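Local coordinates for N(2),N(2)-dimethylguanosine tRNA methyltransferase (Pyrococcus horikoshii, PDB 2DUL), which probably dimethylates the N2 atom of guanine 26 in a number of tRNAs, with S-adenosyl-L-methionine as the methyl donor, at residues Glu8-Ile13 with Ile63-Glu68. Numbering follows the deposited sequence.
Sequences EGKAKI and IRFALE
R64 of helix 60-68 forms a salt bridge with E8, at the end of strand 4-8. R64 NH1 donates to OE1 of E8 (2.9 Å), on that oxygen's anti lone pair, and the two flat groups stand 79° apart. On the helix, R64 holds E68 side-on: NE binds OE2 (2.8 Å) and NH2 binds OE1. The bend at chi3 (60°) turns the guanidinium toward E68, one turn on. OE2 of E68 also takes the backbone N of K10 (3.0 Å), from the opposite face of the carboxylate. G9 CA lies over one guanidinium face, near its rim; a CB there would run into R64 NE and E68 OE2. Beside this network, A11 CB packs on I63 CG2 (3.6 Å) and L67 CD1. I13 CG2 meets I63 CD1. A methionine in place of R64 would probably leave the buried E8 and E68 without this shared positive partner and E68 freer to turn. Further out, R36, a predicted S-adenosyl-L-methionine-binding residue, forms a second salt bridge with E8, and D37 pairs with R64. The contact is a salt-bridge network that seats the type II' turn of the N-terminal beta hairpin on helix 60-68 of the class I methyltransferase fold.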
loop_
_atom_site.group_PDB
_atom_site.type_symbol
_atom_site.label_atom_id
_atom_site.label_comp_id
_atom_site.label_asym_id
_atom_site.label_seq_id
_atom_site.Cartn_x
_atom_site.Cartn_y
_atom_site.Cartn_z
ATOM N N GLU A 8 3.279 12.146 -17.790
ATOM C CA GLU A 8 3.415 10.919 -17.015
ATOM C C GLU A 8 2.354 9.959 -17.529
ATOM O O GLU A 8 1.158 10.213 -17.386
ATOM C CB GLU A 8 3.200 11.176 -15.521
ATOM C CG GLU A 8 3.136 9.888 -14.703
ATOM C CD GLU A 8 2.957 10.124 -13.215
ATOM O OE1 GLU A 8 2.305 9.277 -12.569
ATOM O OE2 GLU A 8 3.475 11.136 -12.688
ATOM N N GLY A 9 2.794 8.855 -18.126
ATOM C CA GLY A 9 1.849 7.904 -18.680
ATOM C C GLY A 9 1.165 8.582 -19.853
ATOM O O GLY A 9 1.810 9.304 -20.614
ATOM N N LYS A 10 -0.139 8.371 -19.999
ATOM C CA LYS A 10 -0.885 8.989 -21.089
ATOM C C LYS A 10 -1.333 10.413 -20.752
ATOM O O LYS A 10 -1.976 11.076 -21.564
ATOM C CB LYS A 10 -2.110 8.137 -21.436
ATOM C CG LYS A 10 -1.767 6.781 -22.031
ATOM C CD LYS A 10 -3.021 5.999 -22.393
ATOM C CE LYS A 10 -2.670 4.648 -23.003
ATOM N NZ LYS A 10 -3.886 3.812 -23.216
ATOM N N ALA A 11 -0.981 10.885 -19.562
ATOM C CA ALA A 11 -1.383 12.220 -19.135
ATOM C C ALA A 11 -0.340 13.314 -19.337
ATOM O O ALA A 11 0.856 13.095 -19.159
ATOM C CB ALA A 11 -1.801 12.186 -17.667
ATOM N N LYS A 12 -0.820 14.496 -19.710
ATOM C CA LYS A 12 0.027 15.668 -19.908
ATOM C C LYS A 12 -0.490 16.693 -18.909
ATOM O O LYS A 12 -1.671 17.044 -18.930
ATOM C CB LYS A 12 -0.113 16.205 -21.333
ATOM C CG LYS A 12 0.301 15.214 -22.406
ATOM C CD LYS A 12 0.242 15.834 -23.795
ATOM C CE LYS A 12 0.524 14.794 -24.867
ATOM N NZ LYS A 12 -0.487 13.696 -24.825
ATOM N N ILE A 13 0.380 17.159 -18.023
ATOM C CA ILE A 13 -0.038 18.123 -17.013
ATOM C C ILE A 13 0.929 19.279 -16.825
ATOM O O ILE A 13 2.083 19.227 -17.248
ATOM C CB ILE A 13 -0.212 17.449 -15.636
ATOM C CG1 ILE A 13 1.123 16.844 -15.192
ATOM C CG2 ILE A 13 -1.304 16.386 -15.703
ATOM C CD1 ILE A 13 1.153 16.402 -13.746
ATOM N N ILE A 63 -6.385 11.939 -13.136
ATOM C CA ILE A 63 -6.329 12.079 -14.587
ATOM C C ILE A 63 -5.860 10.768 -15.215
ATOM O O ILE A 63 -6.409 10.326 -16.227
ATOM C CB ILE A 63 -5.393 13.239 -14.998
ATOM C CG1 ILE A 63 -6.057 14.574 -14.646
ATOM C CG2 ILE A 63 -5.096 13.176 -16.497
ATOM C CD1 ILE A 63 -5.119 15.762 -14.681
ATOM N N ARG A 64 -4.858 10.130 -14.617
ATOM C CA ARG A 64 -4.382 8.861 -15.162
ATOM C C ARG A 64 -5.441 7.773 -14.977
ATOM O O ARG A 64 -5.590 6.895 -15.825
ATOM C CB ARG A 64 -3.057 8.455 -14.514
ATOM C CG ARG A 64 -1.906 9.377 -14.903
ATOM C CD ARG A 64 -0.570 8.755 -14.557
ATOM N NE ARG A 64 -0.370 7.488 -15.255
ATOM C CZ ARG A 64 0.575 6.607 -14.944
ATOM N NH1 ARG A 64 1.414 6.855 -13.944
ATOM N NH2 ARG A 64 0.673 5.469 -15.620
ATOM N N PHE A 65 -6.184 7.827 -13.875
ATOM C CA PHE A 65 -7.249 6.845 -13.652
ATOM C C PHE A 65 -8.236 6.951 -14.816
ATOM O O PHE A 65 -8.639 5.948 -15.405
ATOM C CB PHE A 65 -8.004 7.143 -12.353
ATOM C CG PHE A 65 -7.255 6.772 -11.100
ATOM C CD1 PHE A 65 -7.751 7.151 -9.853
ATOM C CD2 PHE A 65 -6.070 6.041 -11.155
ATOM C CE1 PHE A 65 -7.079 6.810 -8.680
ATOM C CE2 PHE A 65 -5.392 5.695 -9.988
ATOM C CZ PHE A 65 -5.898 6.081 -8.749
ATOM N N ALA A 66 -8.618 8.183 -15.136
ATOM C CA ALA A 66 -9.566 8.444 -16.213
ATOM C C ALA A 66 -9.026 8.058 -17.592
ATOM O O ALA A 66 -9.746 7.470 -18.406
ATOM C CB ALA A 66 -9.969 9.921 -16.202
ATOM N N LEU A 67 -7.760 8.371 -17.851
ATOM C CA LEU A 67 -7.159 8.063 -19.150
ATOM C C LEU A 67 -6.669 6.633 -19.346
ATOM O O LEU A 67 -6.614 6.150 -20.479
ATOM C CB LEU A 67 -5.970 8.996 -19.425
ATOM C CG LEU A 67 -6.200 10.494 -19.615
ATOM C CD1 LEU A 67 -4.853 11.221 -19.589
ATOM C CD2 LEU A 67 -6.932 10.749 -20.926
ATOM N N GLU A 68 -6.324 5.950 -18.257
ATOM C CA GLU A 68 -5.752 4.613 -18.374
ATOM C C GLU A 68 -6.457 3.427 -17.726
ATOM O O GLU A 68 -5.921 2.321 -17.737
ATOM C CB GLU A 68 -4.307 4.667 -17.871
ATOM C CG GLU A 68 -3.471 5.737 -18.563
ATOM C CD GLU A 68 -2.102 5.924 -17.935
ATOM O OE1 GLU A 68 -1.438 4.905 -17.640
ATOM O OE2 GLU A 68 -1.684 7.089 -17.744
HETATM O O HOH W 1 -4.293 2.244 -20.438
#